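PDB 5EJY: myosin-I heavy chain from Dictyostelium discoideum, which is an ATP-driven, actin-based motor involved in the early steps of phagocytosis and adhesion, with a MyTH4-FERM tail unit forming this chain. Local coordinates for residues E104-L109 with F136-K141; S37-H42 with E61-V66. All blocks are in the same frame, centred on the assembly; numbering follows the deposited sequence.

Contact 1: E104-L109 with F136-K141; sequences EIYCQL and FPPTRK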
ATOM      1  N   GLU A 104      -4.472   1.374  28.630  1.00 20.15           N
ATOM      2  CA  GLU A 104      -4.908   0.158  29.309  1.00 19.13           C
ATOM      3  C   GLU A 104      -4.161  -1.075  28.803  1.00 24.28           C
ATOM      4  O   GLU A 104      -3.571  -1.825  29.591  1.00 20.48           O
ATOM      5  CB  GLU A 104      -6.417  -0.042  29.127  1.00 23.84           C
ATOM      6  CG  GLU A 104      -6.938  -1.355  29.695  1.00 25.20           C
ATOM      7  CD  GLU A 104      -7.133  -1.309  31.201  1.00 28.92           C
ATOM      8  OE1 GLU A 104      -7.458  -0.223  31.728  1.00 24.32           O
ATOM      9  OE2 GLU A 104      -6.951  -2.364  31.852  1.00 30.85           O
ATOM     10  N   ILE A 105      -4.199  -1.286  27.487  1.00 20.70           N
ATOM     11  CA  ILE A 105      -3.512  -2.407  26.863  1.00 20.11           C
ATOM     12  C   ILE A 105      -2.023  -2.407  27.184  1.00 22.68           C
ATOM     13  O   ILE A 105      -1.469  -3.437  27.586  1.00 23.61           O
ATOM     14  CB  ILE A 105      -3.733  -2.431  25.323  1.00 24.57           C
ATOM     15  CG1 ILE A 105      -5.219  -2.657  25.002  1.00 22.04           C
ATOM     16  CG2 ILE A 105      -2.850  -3.495  24.654  1.00 20.73           C
ATOM     17  CD1 ILE A 105      -5.638  -2.110  23.628  1.00 23.97           C
ATOM     18  N   TYR A 106      -1.360  -1.268  27.024  1.00 20.26           N
ATOM     19  CA  TYR A 106       0.074  -1.249  27.288  1.00 23.33           C
ATOM     20  C   TYR A 106       0.389  -1.555  28.757  1.00 23.75           C
ATOM     21  O   TYR A 106       1.358  -2.234  29.047  1.00 23.72           O
ATOM     22  CB  TYR A 106       0.689   0.089  26.892  1.00 20.74           C
ATOM     23  CG  TYR A 106       1.092   0.179  25.435  1.00 20.84           C
ATOM     24  CD1 TYR A 106       2.299  -0.347  24.998  1.00 23.49           C
ATOM     25  CD2 TYR A 106       0.256   0.780  24.494  1.00 21.28           C
ATOM     26  CE1 TYR A 106       2.681  -0.265  23.665  1.00 23.13           C
ATOM     27  CE2 TYR A 106       0.635   0.871  23.150  1.00 20.35           C
ATOM     28  CZ  TYR A 106       1.849   0.349  22.750  1.00 22.11           C
ATOM     29  OH  TYR A 106       2.243   0.433  21.432  1.00 20.71           O
ATOM     30  N   CYS A 107      -0.436  -1.058  29.673  1.00 23.16           N
ATOM     31  CA  CYS A 107      -0.215  -1.297  31.100  1.00 22.22           C
ATOM     32  C   CYS A 107      -0.370  -2.766  31.430  1.00 24.83           C
ATOM     33  O   CYS A 107       0.352  -3.290  32.276  1.00 23.35           O
ATOM     34  CB  CYS A 107      -1.173  -0.471  31.966  1.00 21.36           C
ATOM     35  SG  CYS A 107      -0.771   1.255  32.059  1.00 25.80           S
ATOM     36  N   GLN A 108      -1.328  -3.430  30.787  1.00 23.51           N
ATOM     37  CA  GLN A 108      -1.494  -4.868  30.984  1.00 20.91           C
ATOM     38  C   GLN A 108      -0.270  -5.645  30.520  1.00 27.31           C
ATOM     39  O   GLN A 108       0.103  -6.648  31.137  1.00 23.72           O
ATOM     40  CB  GLN A 108      -2.736  -5.392  30.264  1.00 23.75           C
ATOM     41  CG  GLN A 108      -4.048  -4.865  30.826  1.00 23.68           C
ATOM     42  CD  GLN A 108      -5.263  -5.495  30.155  1.00 24.30           C
ATOM     43  OE1 GLN A 108      -5.167  -6.555  29.530  1.00 24.97           O
ATOM     44  NE2 GLN A 108      -6.412  -4.847  30.288  1.00 26.57           N
ATOM     45  N   LEU A 109       0.350  -5.197  29.431  1.00 21.19           N
ATOM     46  CA  LEU A 109       1.532  -5.895  28.906  1.00 24.46           C
ATOM     47  C   LEU A 109       2.784  -5.618  29.747  1.00 25.70           C
ATOM     48  O   LEU A 109       3.623  -6.504  29.951  1.00 23.34           O
ATOM     49  CB  LEU A 109       1.779  -5.525  27.437  1.00 21.81           C
ATOM     50  CG  LEU A 109       0.576  -5.804  26.532  1.00 24.61           C
ATOM     51  CD1 LEU A 109       0.817  -5.321  25.098  1.00 23.96           C
ATOM     52  CD2 LEU A 109       0.207  -7.291  26.559  1.00 24.35           C
ATOM     53  N   PHE A 136      -0.314   0.639  17.175  1.00 18.32           N
ATOM     54  CA  PHE A 136      -0.593   1.984  17.683  1.00 16.92           C
ATOM     55  C   PHE A 136       0.308   2.256  18.891  1.00 17.45           C
ATOM     56  O   PHE A 136       0.722   1.322  19.588  1.00 19.69           O
ATOM     57  CB  PHE A 136      -2.074   2.143  18.110  1.00 18.61           C
ATOM     58  CG  PHE A 136      -2.539   1.072  19.048  1.00 19.39           C
ATOM     59  CD1 PHE A 136      -2.231   1.132  20.405  1.00 16.91           C
ATOM     60  CD2 PHE A 136      -3.235  -0.030  18.568  1.00 21.20           C
ATOM     61  CE1 PHE A 136      -2.621   0.121  21.270  1.00 17.55           C
ATOM     62  CE2 PHE A 136      -3.637  -1.047  19.426  1.00 20.54           C
ATOM     63  CZ  PHE A 136      -3.323  -0.970  20.783  1.00 21.62           C
ATOM     64  N   PRO A 137       0.614   3.530  19.137  1.00 18.26           N
ATOM     65  CA  PRO A 137       1.492   3.836  20.261  1.00 22.46           C
ATOM     66  C   PRO A 137       0.702   4.115  21.536  1.00 20.38           C
ATOM     67  O   PRO A 137      -0.518   4.301  21.500  1.00 20.15           O
ATOM     68  CB  PRO A 137       2.212   5.094  19.786  1.00 21.42           C
ATOM     69  CG  PRO A 137       1.132   5.822  18.995  1.00 23.60           C
ATOM     70  CD  PRO A 137       0.279   4.737  18.354  1.00 20.13           C
ATOM     71  N   PRO A 138       1.398   4.115  22.687  1.00 21.67           N
ATOM     72  CA  PRO A 138       0.760   4.615  23.905  1.00 20.10           C
ATOM     73  C   PRO A 138       0.415   6.079  23.691  1.00 21.31           C
ATOM     74  O   PRO A 138       1.035   6.721  22.843  1.00 23.83           O
ATOM     75  CB  PRO A 138       1.880   4.502  24.966  1.00 18.04           C
ATOM     76  CG  PRO A 138       2.870   3.485  24.388  1.00 22.14           C
ATOM     77  CD  PRO A 138       2.799   3.713  22.892  1.00 20.19           C
ATOM     78  N   THR A 139      -0.539   6.611  24.445  1.00 23.82           N
ATOM     79  CA  THR A 139      -0.837   8.030  24.371  1.00 24.87           C
ATOM     80  C   THR A 139       0.309   8.818  25.001  1.00 26.57           C
ATOM     81  O   THR A 139       1.178   8.247  25.649  1.00 26.37           O
ATOM     82  CB  THR A 139      -2.163   8.406  25.073  1.00 28.09           C
ATOM     83  OG1 THR A 139      -1.964   8.481  26.489  1.00 27.09           O
ATOM     84  CG2 THR A 139      -3.274   7.403  24.757  1.00 27.24           C
ATOM     85  N   ARG A 140       0.294  10.134  24.812  1.00 32.10           N
ATOM     86  CA  ARG A 140       1.347  11.003  25.320  1.00 29.61           C
ATOM     87  C   ARG A 140       1.498  10.910  26.837  1.00 30.71           C
ATOM     88  O   ARG A 140       2.552  11.236  27.375  1.00 32.96           O
ATOM     89  CB  ARG A 140       1.066  12.455  24.932  1.00 32.04           C
ATOM     90  CG  ARG A 140      -0.214  12.994  25.519  1.00 38.56           C
ATOM     91  N   LYS A 141       0.449  10.462  27.518  1.00 30.68           N
ATOM     92  CA  LYS A 141       0.472  10.365  28.977  1.00 34.03           C
ATOM     93  C   LYS A 141       1.283   9.175  29.477  1.00 36.75           C
ATOM     94  O   LYS A 141       1.736   9.156  30.624  1.00 33.13           O
ATOM     95  CB  LYS A 141      -0.957  10.278  29.530  1.00 33.51           C
ATOM     96  CG  LYS A 141      -1.833  11.469  29.174  1.00 41.34           C
ATOM     97  CD  LYS A 141      -1.070  12.774  29.318  1.00 42.41           C
TER
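Tyr106 reaches out from helix 102-112 and lays its ring against Phe136 and Pro138. From CB, which points toward the loop, the side chain runs out to its hydroxyl. Beyond CB, CG, CD1, CD2 and CE1 all lie under the same Pro138 CG, which sits almost exactly over the middle of the ring, 3.5 Å from the centroid and 6° off its normal: a clean CH-pi contact. Further out other atoms of the same proline come closest. CE2 comes 3.4 Å from Pro138 N, and CZ is 3.5 Å from Pro138 CD, the two side chains crossing at about a right angle. At the tip, OH donates to Phe136 O at 2.6 Å. The acceptor lies at the phenol edge, and the donor is in the carbonyl plane with a C=O...O angle of 151°. The phenol is thus held both over a face and at its end, which leaves it little freedom to swing.

Phe136 also packs against the helix with its side chain. Its CG takes the crowded position between backbone N and carbonyl carbon (chi1 52°), which turns the ring back toward the helix. There CE1 meets Tyr106 CE2 at 3.8 Å, and CZ meets Ile105 CD1 at the same distance. Phe146 meets the tyrosine ring edge-to-face, and Thr132 and Cys133 of helix 119-133 also touch it. Next along the loop, Thr139 OG1 bonds to Asp103 and accepts from Lys141 N at 3.3 Å, an ST turn. This is core packing of the helical MyTH4 domain, an interhelical loop held to helix 102-112 chiefly through Tyr106.

Contact 2: S37-H42 with E61-V66; sequences SYQKSH and EIFSKV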
ATOM      1  N   SER A  37       2.215  -6.467  39.009  1.00 33.10           N
ATOM      2  CA  SER A  37       3.108  -7.391  38.333  1.00 28.58           C
ATOM      3  C   SER A  37       2.355  -8.610  37.845  1.00 29.76           C
ATOM      4  O   SER A  37       1.148  -8.728  38.060  1.00 32.92           O
ATOM      5  CB  SER A  37       4.242  -7.818  39.277  1.00 37.13           C
ATOM      6  OG  SER A  37       3.738  -8.641  40.309  1.00 40.44           O
ATOM      7  N   TYR A  38       3.080  -9.525  37.210  1.00 30.54           N
ATOM      8  CA  TYR A  38       2.484 -10.697  36.574  1.00 32.21           C
ATOM      9  C   TYR A  38       1.480 -11.433  37.457  1.00 40.85           C
ATOM     10  O   TYR A  38       1.727 -11.653  38.646  1.00 37.51           O
ATOM     11  CB  TYR A  38       3.576 -11.687  36.128  1.00 32.53           C
ATOM     12  CG  TYR A  38       3.007 -13.040  35.756  1.00 36.51           C
ATOM     13  CD1 TYR A  38       2.499 -13.270  34.490  1.00 36.57           C
ATOM     14  CD2 TYR A  38       2.939 -14.075  36.684  1.00 41.21           C
ATOM     15  CE1 TYR A  38       1.951 -14.487  34.141  1.00 37.31           C
ATOM     16  CE2 TYR A  38       2.400 -15.305  36.343  1.00 40.78           C
ATOM     17  CZ  TYR A  38       1.908 -15.505  35.068  1.00 41.14           C
ATOM     18  OH  TYR A  38       1.366 -16.720  34.701  1.00 44.52           O
ATOM     19  N   GLN A  39       0.354 -11.832  36.871  1.00 36.19           N
ATOM     20  CA  GLN A  39      -0.549 -12.754  37.548  1.00 34.64           C
ATOM     21  C   GLN A  39      -1.189 -13.739  36.582  1.00 39.07           C
ATOM     22  O   GLN A  39      -1.388 -13.438  35.405  1.00 35.81           O
ATOM     23  CB  GLN A  39      -1.613 -12.009  38.336  1.00 35.53           C
ATOM     24  CG  GLN A  39      -2.763 -11.480  37.489  1.00 37.66           C
ATOM     25  CD  GLN A  39      -3.650 -10.558  38.279  1.00 34.85           C
ATOM     26  OE1 GLN A  39      -3.216  -9.495  38.711  1.00 36.42           O
ATOM     27  NE2 GLN A  39      -4.893 -10.963  38.490  1.00 37.05           N
ATOM     28  N   LYS A  40      -1.514 -14.923  37.088  1.00 39.33           N
ATOM     29  CA  LYS A  40      -2.073 -15.974  36.249  1.00 38.78           C
ATOM     30  C   LYS A  40      -3.598 -15.890  36.191  1.00 33.24           C
ATOM     31  O   LYS A  40      -4.225 -16.395  35.261  1.00 39.49           O
ATOM     32  CB  LYS A  40      -1.624 -17.351  36.749  1.00 45.77           C
ATOM     33  CG  LYS A  40      -2.245 -17.765  38.073  1.00 43.78           C
ATOM     34  CD  LYS A  40      -1.314 -18.694  38.854  1.00 53.35           C
ATOM     35  CE  LYS A  40      -0.869 -19.893  38.022  1.00 56.09           C
ATOM     36  N   SER A  41      -4.187 -15.240  37.185  1.00 41.68           N
ATOM     37  CA  SER A  41      -5.637 -15.129  37.266  1.00 43.17           C
ATOM     38  C   SER A  41      -6.163 -13.871  36.558  1.00 40.72           C
ATOM     39  O   SER A  41      -5.432 -12.902  36.370  1.00 41.81           O
ATOM     40  CB  SER A  41      -6.061 -15.109  38.729  1.00 42.36           C
ATOM     41  OG  SER A  41      -5.525 -13.973  39.382  1.00 44.49           O
ATOM     42  N   HIS A  42      -7.438 -13.894  36.184  1.00 45.25           N
ATOM     43  CA  HIS A  42      -8.082 -12.743  35.555  1.00 43.00           C
ATOM     44  C   HIS A  42      -8.087 -11.547  36.491  1.00 41.75           C
ATOM     45  O   HIS A  42      -8.199 -11.710  37.704  1.00 44.05           O
ATOM     46  CB  HIS A  42      -9.526 -13.079  35.171  1.00 39.92           C
ATOM     47  CG  HIS A  42      -9.638 -14.098  34.083  1.00 46.61           C
ATOM     48  ND1 HIS A  42     -10.739 -14.186  33.257  1.00 54.21           N
ATOM     49  CD2 HIS A  42      -8.786 -15.069  33.680  1.00 48.90           C
ATOM     50  CE1 HIS A  42     -10.559 -15.169  32.393  1.00 51.84           C
ATOM     51  NE2 HIS A  42      -9.382 -15.722  32.629  1.00 52.03           N
ATOM     52  N   GLU A  61     -11.917  -8.094  29.371  1.00 28.74           N
ATOM     53  CA  GLU A  61     -11.878  -9.115  28.322  1.00 28.46           C
ATOM     54  C   GLU A  61     -10.509  -9.158  27.635  1.00 29.11           C
ATOM     55  O   GLU A  61     -10.001 -10.225  27.291  1.00 27.79           O
ATOM     56  CB  GLU A  61     -12.958  -8.846  27.263  1.00 29.98           C
ATOM     57  CG  GLU A  61     -14.376  -8.956  27.780  1.00 35.23           C
ATOM     58  CD  GLU A  61     -15.411  -8.559  26.736  1.00 45.50           C
ATOM     59  OE1 GLU A  61     -15.032  -7.968  25.696  1.00 42.57           O
ATOM     60  OE2 GLU A  61     -16.606  -8.839  26.955  1.00 48.22           O
ATOM     61  N   ILE A  62      -9.932  -7.984  27.410  1.00 26.94           N
ATOM     62  CA  ILE A  62      -8.612  -7.900  26.798  1.00 28.02           C
ATOM     63  C   ILE A  62      -7.597  -8.678  27.644  1.00 27.34           C
ATOM     64  O   ILE A  62      -6.765  -9.422  27.124  1.00 27.16           O
ATOM     65  CB  ILE A  62      -8.179  -6.423  26.623  1.00 26.36           C
ATOM     66  CG1 ILE A  62      -8.916  -5.814  25.422  1.00 26.17           C
ATOM     67  CG2 ILE A  62      -6.641  -6.321  26.489  1.00 22.44           C
ATOM     68  CD1 ILE A  62      -8.821  -4.295  25.287  1.00 22.71           C
ATOM     69  N   PHE A  63      -7.682  -8.521  28.957  1.00 28.35           N
ATOM     70  CA  PHE A  63      -6.749  -9.224  29.826  1.00 27.61           C
ATOM     71  C   PHE A  63      -6.896 -10.729  29.682  1.00 26.19           C
ATOM     72  O   PHE A  63      -5.909 -11.452  29.609  1.00 32.48           O
ATOM     73  CB  PHE A  63      -6.893  -8.801  31.288  1.00 25.26           C
ATOM     74  CG  PHE A  63      -5.751  -9.276  32.151  1.00 27.49           C
ATOM     75  CD1 PHE A  63      -4.555  -8.581  32.182  1.00 24.63           C
ATOM     76  CD2 PHE A  63      -5.862 -10.441  32.892  1.00 30.83           C
ATOM     77  CE1 PHE A  63      -3.490  -9.028  32.975  1.00 30.29           C
ATOM     78  CE2 PHE A  63      -4.810 -10.890  33.683  1.00 32.47           C
ATOM     79  CZ  PHE A  63      -3.627 -10.189  33.719  1.00 28.99           C
ATOM     80  N   SER A  64      -8.130 -11.208  29.618  1.00 29.18           N
ATOM     81  CA  SER A  64      -8.359 -12.623  29.335  1.00 31.65           C
ATOM     82  C   SER A  64      -7.729 -13.056  28.008  1.00 35.32           C
ATOM     83  O   SER A  64      -7.184 -14.160  27.913  1.00 33.24           O
ATOM     84  CB  SER A  64      -9.853 -12.953  29.351  1.00 34.26           C
ATOM     85  OG  SER A  64     -10.424 -12.573  30.591  1.00 43.87           O
ATOM     86  N   LYS A  65      -7.795 -12.198  26.989  1.00 29.10           N
ATOM     87  CA  LYS A  65      -7.159 -12.513  25.707  1.00 31.45           C
ATOM     88  C   LYS A  65      -5.631 -12.562  25.820  1.00 29.19           C
ATOM     89  O   LYS A  65      -4.982 -13.411  25.204  1.00 29.49           O
ATOM     90  CB  LYS A  65      -7.563 -11.517  24.610  1.00 28.68           C
ATOM     91  CG  LYS A  65      -9.055 -11.374  24.376  1.00 33.25           C
ATOM     92  CD  LYS A  65      -9.717 -12.676  23.967  1.00 38.77           C
ATOM     93  CE  LYS A  65     -11.178 -12.424  23.587  1.00 42.17           C
ATOM     94  NZ  LYS A  65     -11.978 -13.676  23.517  1.00 46.11           N
ATOM     95  N   VAL A  66      -5.064 -11.639  26.592  1.00 28.76           N
ATOM     96  CA  VAL A  66      -3.631 -11.662  26.888  1.00 28.61           C
ATOM     97  C   VAL A  66      -3.239 -12.997  27.533  1.00 31.98           C
ATOM     98  O   VAL A  66      -2.331 -13.686  27.068  1.00 28.78           O
ATOM     99  CB  VAL A  66      -3.224 -10.491  27.821  1.00 26.92           C
ATOM    100  CG1 VAL A  66      -1.760 -10.628  28.267  1.00 27.82           C
ATOM    101  CG2 VAL A  66      -3.462  -9.133  27.136  1.00 23.52           C
TER
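Gln39 OE1 is gripped by two donors, Lys111 NZ and Gln31 NE2, while CG of the same side chain touches the ring of Phe63. The other half of the amide turns back onto its own loop: NE2 donates to Ser41 O at 2.9 Å, arriving well above the carbonyl plane (57° out of it), and makes a weak bond to Ser41 OG, which is also bonded to Asp33 OD2. With both its oxygen and its nitrogen engaged, the amide is fixed in rotation, and the bonds from its nitrogen tie Gln39 to Ser41 within the loop.

The loop runs past the outer end of the Phe63 ring. CG of this phenylalanine is anti to the backbone N (chi1 -167°), and the ring projects from helix 53-70 toward the loop. CZ meets Gln39 CG at 4.1 Å, the amide and ring planes standing 72° apart. CE2 lies 3.4 Å from Ser41 O, which sits at the ring edge near its plane, and CD2 approaches His42 CA at 4.2 Å. In this way the loop that leads into helix 53-70 folds back on a later turn of it, within the helical MyTH4 domain. Phe63 is buried.

Farther out the contact reaches the surface. His42 crosses to Ser64, where its ND1 stands 3.1 Å from Ser64 OG and its CE1 lies 3.8 Å from Ser64 CB. Ser64 OG also makes a weak hydrogen bond to Val60 O, one turn back in its own helix. A polyethylene glycol, probably from the crystallisation liquor, lies close to the Ser64 side chain.

Overall arrangement
Running from the N terminus, the chain leaves helix 16-23 and closes a loop at contact 2, when helix 53-70 returns to residues 37-42. It then passes through helices 76-79 and 81-97 before contact 1 opens on helix 102-112. Helix 119-133 intervenes, and the loop 136-141 closes contact 1 ahead of helix 143-155. The two closures follow in series, neither enclosing nor crossing the other, with centres about 15 Å apart. They meet through helices 53-70 and 102-112: Gln108 OE1 lies 3.1 Å from Phe63 CA, and Ile105 CG1 is 4.0 Å from Ile62 CD1. Together they tie two loops to neighbouring helices of the MyTH4 domain.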